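WZI (PDB 2YNK) is an outer-membrane beta-barrel lectin that binds carbohydrate and takes part in assembling the group 1 capsule of Escherichia coli. Local coordinates at residues 17-22 / 313-318; 47-52 / 318-323. All coordinates share one frame; numbering follows the deposited sequence.

Interaction 1 (17-22 / 313-318); sequences LSDRGV and EGHHGW. With D12 (dodecane), chain F.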
ATOM      1  N   LEU A  17     -11.903   7.891  10.402  1.00 59.33           N
ATOM      2  CA  LEU A  17     -13.082   8.682  10.080  1.00 61.15           C
ATOM      3  C   LEU A  17     -14.129   7.870   9.307  1.00 62.91           C
ATOM      4  O   LEU A  17     -15.335   8.015   9.539  1.00 62.48           O
ATOM      5  CB  LEU A  17     -12.670   9.928   9.285  1.00 59.71           C
ATOM      6  CG  LEU A  17     -11.887  10.970  10.091  1.00 58.44           C
ATOM      7  CD1 LEU A  17     -11.011  11.812   9.183  1.00 56.37           C
ATOM      8  CD2 LEU A  17     -12.837  11.849  10.898  1.00 60.06           C
ATOM      9  N   SER A  18     -13.662   7.012   8.403  1.00 62.33           N
ATOM     10  CA  SER A  18     -14.554   6.256   7.521  1.00 62.23           C
ATOM     11  C   SER A  18     -15.309   5.173   8.277  1.00 61.43           C
ATOM     12  O   SER A  18     -16.508   5.005   8.090  1.00 63.98           O
ATOM     13  CB  SER A  18     -13.768   5.642   6.354  1.00 63.54           C
ATOM     14  OG  SER A  18     -14.485   4.588   5.726  1.00 66.17           O
ATOM     15  N   ASP A  19     -14.604   4.448   9.133  1.00 60.65           N
ATOM     16  CA  ASP A  19     -15.200   3.323   9.847  1.00 62.66           C
ATOM     17  C   ASP A  19     -16.122   3.774  10.971  1.00 61.36           C
ATOM     18  O   ASP A  19     -16.958   3.011  11.428  1.00 61.31           O
ATOM     19  CB  ASP A  19     -14.106   2.406  10.400  1.00 64.98           C
ATOM     20  CG  ASP A  19     -13.423   1.588   9.317  1.00 67.05           C
ATOM     21  OD1 ASP A  19     -13.513   1.951   8.122  1.00 70.92           O
ATOM     22  OD2 ASP A  19     -12.796   0.568   9.665  1.00 69.75           O
ATOM     23  N   ARG A  20     -15.956   5.014  11.415  1.00 60.95           N
ATOM     24  CA  ARG A  20     -16.850   5.623  12.385  1.00 60.65           C
ATOM     25  C   ARG A  20     -18.013   6.330  11.710  1.00 60.96           C
ATOM     26  O   ARG A  20     -18.812   6.954  12.386  1.00 64.85           O
ATOM     27  CB  ARG A  20     -16.095   6.642  13.239  1.00 61.02           C
ATOM     28  CG  ARG A  20     -15.046   6.036  14.154  1.00 60.48           C
ATOM     29  CD  ARG A  20     -14.353   7.110  14.975  1.00 60.36           C
ATOM     30  NE  ARG A  20     -15.274   7.752  15.910  1.00 61.07           N
ATOM     31  CZ  ARG A  20     -15.663   7.240  17.075  1.00 60.97           C
ATOM     32  NH1 ARG A  20     -15.216   6.058  17.479  1.00 60.04           N
ATOM     33  NH2 ARG A  20     -16.514   7.916  17.843  1.00 61.97           N
ATOM     34  N   GLY A  21     -18.097   6.266  10.383  1.00 59.56           N
ATOM     35  CA  GLY A  21     -19.201   6.880   9.651  1.00 58.06           C
ATOM     36  C   GLY A  21     -19.164   8.397   9.509  1.00 56.50           C
ATOM     37  O   GLY A  21     -20.099   8.983   8.972  1.00 59.54           O
ATOM     38  N   VAL A  22     -18.098   9.040   9.968  1.00 53.00           N
ATOM     39  CA  VAL A  22     -17.959  10.487   9.833  1.00 52.16           C
ATOM     40  C   VAL A  22     -17.723  10.924   8.391  1.00 53.58           C
ATOM     41  O   VAL A  22     -18.047  12.050   8.034  1.00 53.77           O
ATOM     42  CB  VAL A  22     -16.789  11.010  10.670  1.00 50.42           C
ATOM     43  CG1 VAL A  22     -16.642  12.515  10.499  1.00 50.13           C
ATOM     44  CG2 VAL A  22     -16.971  10.624  12.130  1.00 50.36           C
ATOM     45  N   GLU A 313     -10.657  -4.700  12.058  1.00 58.37           N
ATOM     46  CA  GLU A 313     -10.117  -3.412  12.512  1.00 57.47           C
ATOM     47  C   GLU A 313     -11.137  -2.643  13.339  1.00 59.23           C
ATOM     48  O   GLU A 313     -12.345  -2.778  13.137  1.00 59.48           O
ATOM     49  CB  GLU A 313      -9.657  -2.553  11.328  1.00 57.41           C
ATOM     50  CG  GLU A 313     -10.670  -2.435  10.198  1.00 58.73           C
ATOM     51  CD  GLU A 313     -10.246  -1.468   9.104  1.00 59.40           C
ATOM     52  OE1 GLU A 313      -9.919  -0.303   9.423  1.00 58.32           O
ATOM     53  OE2 GLU A 313     -10.248  -1.874   7.918  1.00 61.71           O
ATOM     54  N   GLY A 314     -10.629  -1.843  14.277  1.00 59.26           N
ATOM     55  CA  GLY A 314     -11.451  -0.967  15.096  1.00 59.19           C
ATOM     56  C   GLY A 314     -10.832   0.410  15.231  1.00 59.08           C
ATOM     57  O   GLY A 314      -9.621   0.578  15.063  1.00 57.12           O
ATOM     58  N   HIS A 315     -11.674   1.393  15.541  1.00 59.27           N
ATOM     59  CA  HIS A 315     -11.269   2.793  15.581  1.00 58.41           C
ATOM     60  C   HIS A 315     -12.075   3.502  16.640  1.00 60.22           C
ATOM     61  O   HIS A 315     -13.293   3.553  16.563  1.00 62.33           O
ATOM     62  CB  HIS A 315     -11.507   3.431  14.221  1.00 58.53           C
ATOM     63  CG  HIS A 315     -10.810   2.721  13.084  1.00 57.81           C
ATOM     64  ND1 HIS A 315      -9.542   2.983  12.738  1.00 56.21           N
ATOM     65  CD2 HIS A 315     -11.256   1.735  12.212  1.00 57.63           C
ATOM     66  CE1 HIS A 315      -9.192   2.211  11.696  1.00 54.75           C
ATOM     67  NE2 HIS A 315     -10.240   1.447  11.376  1.00 55.30           N
ATOM     68  N   HIS A 316     -11.406   4.054  17.643  1.00 58.65           N
ATOM     69  CA  HIS A 316     -12.073   4.526  18.838  1.00 57.95           C
ATOM     70  C   HIS A 316     -11.569   5.882  19.226  1.00 59.74           C
ATOM     71  O   HIS A 316     -10.435   6.235  18.923  1.00 57.01           O
ATOM     72  CB  HIS A 316     -11.834   3.548  19.983  1.00 57.10           C
ATOM     73  CG  HIS A 316     -12.178   2.114  19.652  1.00 57.76           C
ATOM     74  ND1 HIS A 316     -13.444   1.671  19.569  1.00 59.93           N
ATOM     75  CD2 HIS A 316     -11.363   1.012  19.396  1.00 56.92           C
ATOM     76  CE1 HIS A 316     -13.445   0.358  19.270  1.00 58.79           C
ATOM     77  NE2 HIS A 316     -12.172  -0.043  19.166  1.00 57.05           N
ATOM     78  N   GLY A 317     -12.425   6.663  19.889  1.00 63.87           N
ATOM     79  CA  GLY A 317     -12.020   7.932  20.501  1.00 66.22           C
ATOM     80  C   GLY A 317     -11.847   7.718  21.991  1.00 68.94           C
ATOM     81  O   GLY A 317     -12.536   6.882  22.573  1.00 69.80           O
ATOM     82  N   TRP A 318     -10.913   8.436  22.612  1.00 71.50           N
ATOM     83  CA  TRP A 318     -10.717   8.335  24.054  1.00 76.12           C
ATOM     84  C   TRP A 318     -11.234   9.609  24.680  1.00 81.53           C
ATOM     85  O   TRP A 318     -12.454   9.793  24.770  1.00 87.62           O
ATOM     86  CB  TRP A 318      -9.263   8.034  24.374  1.00 77.99           C
ATOM     87  CG  TRP A 318      -9.066   7.399  25.730  1.00 82.24           C
ATOM     88  CD1 TRP A 318      -9.691   7.734  26.928  1.00 84.86           C
ATOM     89  CD2 TRP A 318      -8.153   6.296  26.074  1.00 84.01           C
ATOM     90  NE1 TRP A 318      -9.246   6.938  27.952  1.00 87.19           N
ATOM     91  CE2 TRP A 318      -8.323   6.056  27.509  1.00 86.02           C
ATOM     92  CE3 TRP A 318      -7.248   5.514  25.364  1.00 83.31           C
ATOM     93  CZ2 TRP A 318      -7.612   5.075  28.179  1.00 86.77           C
ATOM     94  CZ3 TRP A 318      -6.535   4.526  26.049  1.00 84.51           C
ATOM     95  CH2 TRP A 318      -6.713   4.315  27.424  1.00 87.28           C
TER
HETATM   96  C1  D12 F1005      -6.195   9.695  27.224  1.00 73.55           C
HETATM   97  C2  D12 F1005      -5.479   8.359  27.327  1.00 75.65           C
HETATM   98  C3  D12 F1005      -3.955   8.522  27.364  1.00 73.55           C
HETATM   99  C4  D12 F1005      -3.238   7.232  27.781  1.00 73.27           C
HETATM  100  C5  D12 F1005      -2.182   6.774  26.767  1.00 72.36           C
HETATM  101  C6  D12 F1005      -1.160   5.793  27.359  1.00 72.52           C
HETATM  102  C7  D12 F1005      -0.925   4.535  26.509  1.00 71.11           C
HETATM  103  C8  D12 F1005       0.148   4.708  25.429  1.00 69.78           C
HETATM  104  C9  D12 F1005       1.285   3.692  25.571  1.00 68.24           C
HETATM  105  C10 D12 F1005       2.292   3.820  24.426  1.00 67.03           C
HETATM  106  C11 D12 F1005       3.381   2.744  24.477  1.00 64.57           C
HETATM  107  C12 D12 F1005       4.200   2.716  23.202  1.00 61.17           C

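Interaction 2 (47-52 / 318-323); sequences SYSSEQ and WGKDAV. With D12 (dodecane), chain F.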
ATOM      1  N   SER A  47     -19.559  14.325  15.337  1.00 68.89           N
ATOM      2  CA  SER A  47     -20.386  14.585  16.514  1.00 70.59           C
ATOM      3  C   SER A  47     -19.600  14.567  17.831  1.00 70.34           C
ATOM      4  O   SER A  47     -20.151  14.894  18.879  1.00 70.44           O
ATOM      5  CB  SER A  47     -21.528  13.572  16.576  1.00 71.51           C
ATOM      6  OG  SER A  47     -21.031  12.253  16.474  1.00 70.93           O
ATOM      7  N   TYR A  48     -18.323  14.185  17.782  1.00 69.43           N
ATOM      8  CA  TYR A  48     -17.453  14.246  18.952  1.00 69.33           C
ATOM      9  C   TYR A  48     -16.258  15.145  18.670  1.00 68.03           C
ATOM     10  O   TYR A  48     -15.969  15.451  17.517  1.00 68.05           O
ATOM     11  CB  TYR A  48     -16.998  12.849  19.342  1.00 69.13           C
ATOM     12  CG  TYR A  48     -18.139  11.939  19.732  1.00 71.17           C
ATOM     13  CD1 TYR A  48     -18.665  11.960  21.020  1.00 73.32           C
ATOM     14  CD2 TYR A  48     -18.699  11.059  18.809  1.00 71.31           C
ATOM     15  CE1 TYR A  48     -19.708  11.123  21.380  1.00 75.11           C
ATOM     16  CE2 TYR A  48     -19.742  10.219  19.156  1.00 72.03           C
ATOM     17  CZ  TYR A  48     -20.243  10.252  20.439  1.00 74.59           C
ATOM     18  OH  TYR A  48     -21.283   9.420  20.776  1.00 76.55           O
ATOM     19  N   SER A  49     -15.582  15.586  19.726  1.00 68.17           N
ATOM     20  CA  SER A  49     -14.452  16.504  19.594  1.00 68.36           C
ATOM     21  C   SER A  49     -13.248  15.748  19.045  1.00 66.98           C
ATOM     22  O   SER A  49     -12.480  16.272  18.231  1.00 66.55           O
ATOM     23  CB  SER A  49     -14.108  17.130  20.942  1.00 70.40           C
ATOM     24  OG  SER A  49     -15.231  17.104  21.805  1.00 72.56           O
ATOM     25  N   SER A  50     -13.093  14.503  19.484  1.00 65.68           N
ATOM     26  CA  SER A  50     -12.088  13.621  18.911  1.00 62.83           C
ATOM     27  C   SER A  50     -12.220  13.608  17.395  1.00 62.30           C
ATOM     28  O   SER A  50     -11.218  13.628  16.687  1.00 64.10           O
ATOM     29  CB  SER A  50     -12.214  12.201  19.469  1.00 61.69           C
ATOM     30  OG  SER A  50     -13.503  11.664  19.234  1.00 61.55           O
ATOM     31  N   GLU A  51     -13.454  13.605  16.902  1.00 61.97           N
ATOM     32  CA  GLU A  51     -13.697  13.551  15.462  1.00 62.43           C
ATOM     33  C   GLU A  51     -13.319  14.838  14.720  1.00 63.01           C
ATOM     34  O   GLU A  51     -12.961  14.792  13.543  1.00 63.24           O
ATOM     35  CB  GLU A  51     -15.151  13.159  15.179  1.00 63.58           C
ATOM     36  CG  GLU A  51     -15.477  11.747  15.642  1.00 63.93           C
ATOM     37  CD  GLU A  51     -16.944  11.395  15.542  1.00 66.99           C
ATOM     38  OE1 GLU A  51     -17.812  12.301  15.624  1.00 68.54           O
ATOM     39  OE2 GLU A  51     -17.229  10.187  15.406  1.00 68.36           O
ATOM     40  N   GLN A  52     -13.381  15.976  15.401  1.00 64.55           N
ATOM     41  CA  GLN A  52     -13.012  17.246  14.776  1.00 64.67           C
ATOM     42  C   GLN A  52     -11.495  17.342  14.709  1.00 61.83           C
ATOM     43  O   GLN A  52     -10.943  17.837  13.733  1.00 60.94           O
ATOM     44  CB  GLN A  52     -13.611  18.433  15.536  1.00 67.12           C
ATOM     45  CG  GLN A  52     -15.072  18.224  15.927  1.00 70.20           C
ATOM     46  CD  GLN A  52     -15.921  19.482  15.845  1.00 72.34           C
ATOM     47  OE1 GLN A  52     -16.552  19.889  16.828  1.00 74.55           O
ATOM     48  NE2 GLN A  52     -15.956  20.095  14.663  1.00 72.24           N
ATOM     49  N   TRP A 318     -10.913   8.436  22.612  1.00 71.50           N
ATOM     50  CA  TRP A 318     -10.717   8.335  24.054  1.00 76.12           C
ATOM     51  C   TRP A 318     -11.234   9.609  24.680  1.00 81.53           C
ATOM     52  O   TRP A 318     -12.454   9.793  24.770  1.00 87.62           O
ATOM     53  CB  TRP A 318      -9.263   8.034  24.374  1.00 77.99           C
ATOM     54  CG  TRP A 318      -9.066   7.399  25.730  1.00 82.24           C
ATOM     55  CD1 TRP A 318      -9.691   7.734  26.928  1.00 84.86           C
ATOM     56  CD2 TRP A 318      -8.153   6.296  26.074  1.00 84.01           C
ATOM     57  NE1 TRP A 318      -9.246   6.938  27.952  1.00 87.19           N
ATOM     58  CE2 TRP A 318      -8.323   6.056  27.509  1.00 86.02           C
ATOM     59  CE3 TRP A 318      -7.248   5.514  25.364  1.00 83.31           C
ATOM     60  CZ2 TRP A 318      -7.612   5.075  28.179  1.00 86.77           C
ATOM     61  CZ3 TRP A 318      -6.535   4.526  26.049  1.00 84.51           C
ATOM     62  CH2 TRP A 318      -6.713   4.315  27.424  1.00 87.28           C
ATOM     63  N   GLY A 319     -10.360  10.505  25.126  1.00 80.64           N
ATOM     64  CA  GLY A 319     -10.795  11.856  25.445  1.00 80.81           C
ATOM     65  C   GLY A 319     -11.000  12.532  24.110  1.00 79.57           C
ATOM     66  O   GLY A 319     -11.993  12.289  23.427  1.00 78.11           O
ATOM     67  N   LYS A 320     -10.036  13.360  23.727  1.00 80.35           N
ATOM     68  CA  LYS A 320      -9.959  13.884  22.371  1.00 79.90           C
ATOM     69  C   LYS A 320      -8.996  13.053  21.512  1.00 77.46           C
ATOM     70  O   LYS A 320      -8.877  13.286  20.306  1.00 78.42           O
ATOM     71  CB  LYS A 320      -9.515  15.343  22.401  1.00 83.40           C
ATOM     72  CG  LYS A 320     -10.538  16.285  23.016  1.00 85.79           C
ATOM     73  CD  LYS A 320     -10.078  17.732  22.894  1.00 89.73           C
ATOM     74  CE  LYS A 320     -11.240  18.711  22.802  1.00 92.85           C
ATOM     75  NZ  LYS A 320     -10.757  20.088  22.495  1.00 95.60           N
ATOM     76  N   ASP A 321      -8.321  12.080  22.128  1.00 74.92           N
ATOM     77  CA  ASP A 321      -7.372  11.220  21.417  1.00 71.30           C
ATOM     78  C   ASP A 321      -8.116  10.203  20.560  1.00 67.81           C
ATOM     79  O   ASP A 321      -9.343  10.071  20.659  1.00 68.17           O
ATOM     80  CB  ASP A 321      -6.456  10.473  22.397  1.00 72.31           C
ATOM     81  CG  ASP A 321      -5.559  11.400  23.206  1.00 75.53           C
ATOM     82  OD1 ASP A 321      -5.414  12.592  22.838  1.00 76.55           O
ATOM     83  OD2 ASP A 321      -4.987  10.921  24.216  1.00 76.57           O
ATOM     84  N   ALA A 322      -7.362   9.491  19.724  1.00 62.12           N
ATOM     85  CA  ALA A 322      -7.915   8.475  18.834  1.00 59.35           C
ATOM     86  C   ALA A 322      -7.101   7.181  18.918  1.00 58.48           C
ATOM     87  O   ALA A 322      -5.874   7.217  19.062  1.00 57.50           O
ATOM     88  CB  ALA A 322      -7.934   8.994  17.409  1.00 57.20           C
ATOM     89  N   VAL A 323      -7.791   6.042  18.833  1.00 56.50           N
ATOM     90  CA  VAL A 323      -7.146   4.746  18.925  1.00 54.74           C
ATOM     91  C   VAL A 323      -7.485   3.906  17.707  1.00 54.52           C
ATOM     92  O   VAL A 323      -8.656   3.732  17.386  1.00 51.46           O
ATOM     93  CB  VAL A 323      -7.540   4.003  20.211  1.00 54.90           C
ATOM     94  CG1 VAL A 323      -6.987   2.585  20.207  1.00 55.45           C
ATOM     95  CG2 VAL A 323      -7.017   4.756  21.418  1.00 54.80           C
TER
HETATM   96  C1  D12 F1005      -6.195   9.695  27.224  1.00 73.55           C
HETATM   97  C2  D12 F1005      -5.479   8.359  27.327  1.00 75.65           C
HETATM   98  C3  D12 F1005      -3.955   8.522  27.364  1.00 73.55           C
HETATM   99  C4  D12 F1005      -3.238   7.232  27.781  1.00 73.27           C
HETATM  100  C5  D12 F1005      -2.182   6.774  26.767  1.00 72.36           C
HETATM  101  C6  D12 F1005      -1.160   5.793  27.359  1.00 72.52           C
HETATM  102  C7  D12 F1005      -0.925   4.535  26.509  1.00 71.11           C
HETATM  103  C8  D12 F1005       0.148   4.708  25.429  1.00 69.78           C
HETATM  104  C9  D12 F1005       1.285   3.692  25.571  1.00 68.24           C
HETATM  105  C10 D12 F1005       2.292   3.820  24.426  1.00 67.03           C
HETATM  106  C11 D12 F1005       3.381   2.744  24.477  1.00 64.57           C
HETATM  107  C12 D12 F1005       4.200   2.716  23.202  1.00 61.17           C

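Interaction 1 (17-22 / 313-318)
Asp19 comes down on the edge of the His315 ring with its carboxylate plane turned almost perpendicular (87°) to the imidazole. Its OD2 lies near the ring plane, 3.2 Å from His315 CD2, and its CB sits beside the same carbon. Glu313 reaches that edge too: His315 NE2 donates to Glu313 OE1 (2.6 Å), nearly straight and in the ring plane, using the anti lone pair of the oxygen. The two acid side chains cross at about a right angle, and Asp19 OD2 and Glu313 OE1 lie 3.0 Å apart although both are acceptors. Lys276 forms salt bridges to both carboxylates, which probably offsets the like charges, and Ser288 OG hydrogen-bonds Asp19 OD2. Asn324 holds the other ring nitrogen of His315. Arg20 bends at its third torsion (chi3 66°), and NH1 donates to His315 O (3.3 Å), the oxygen lying in the guanidinium plane. The whole is a partly buried cluster of charged and polar side chains joining the C-terminal end of helix 8-19 to the end of strand 306-317 of an outer-membrane beta-barrel.

Interaction 2 (47-52 / 318-323)
Ser50 meets the Lys320 carbonyl in a turn whose Trp318 indole has dodecane over one face, the alkane C2 standing 3.5 Å above the ring plane over its centre. The carboxylate of Asp321 meets the end of the same alkane chain, OD2 lying 3.5 Å from dodecane C1, while its OD1 accepts from the backbone N of Glu379. On the helix side, the Tyr48 ring has the Glu51 carboxyl carbon at its edge, in plane. Glu51 OE1 is gripped by two backbone donors ahead of helix 49-65: Ser47 N (2.7 Å), nearly along its C-O axis, and Tyr48 N (2.9 Å), from above the carboxylate plane. Across the contact, Ser50 CA directs a C-H toward Lys320 O (3.5 Å), and Ser50 CB rests against both this oxygen and Asp321 O. The extended Lys320 chain brings CE alongside Ser49 CB at 3.8 Å, while its NZ forms a long, weak ion pair with Glu379. No conventional hydrogen bond links the segments; the turn is tied within itself by Trp318 N to Asp321 O. The chemistry therefore implies a mainly dispersive surface seam with one weak C-H...O contact, next to an indole and an alkane that are consistent with the membrane-facing wall of the barrel.

From the N terminus, helix 8-19 ends in 17-22, and 47-52 starts helix 49-65; both meet one hairpin, strands 306-317 and 322-331, far along the chain. Interaction 1 closes a loop of 290 residues onto the end of strand 306-317, and interaction 2 one of 265 onto the following turn and the start of strand 322-331. Their segments alternate, so the loops cross, sharing Trp318 at the junction. The centres lie about 9 Å apart. The two helix segments are joined by the Arg20-Glu51 salt bridge, and the strands by a probable hydrogen bond from Val323 N to His316 O. Together they tie the N-terminal helices to one hairpin of the barrel.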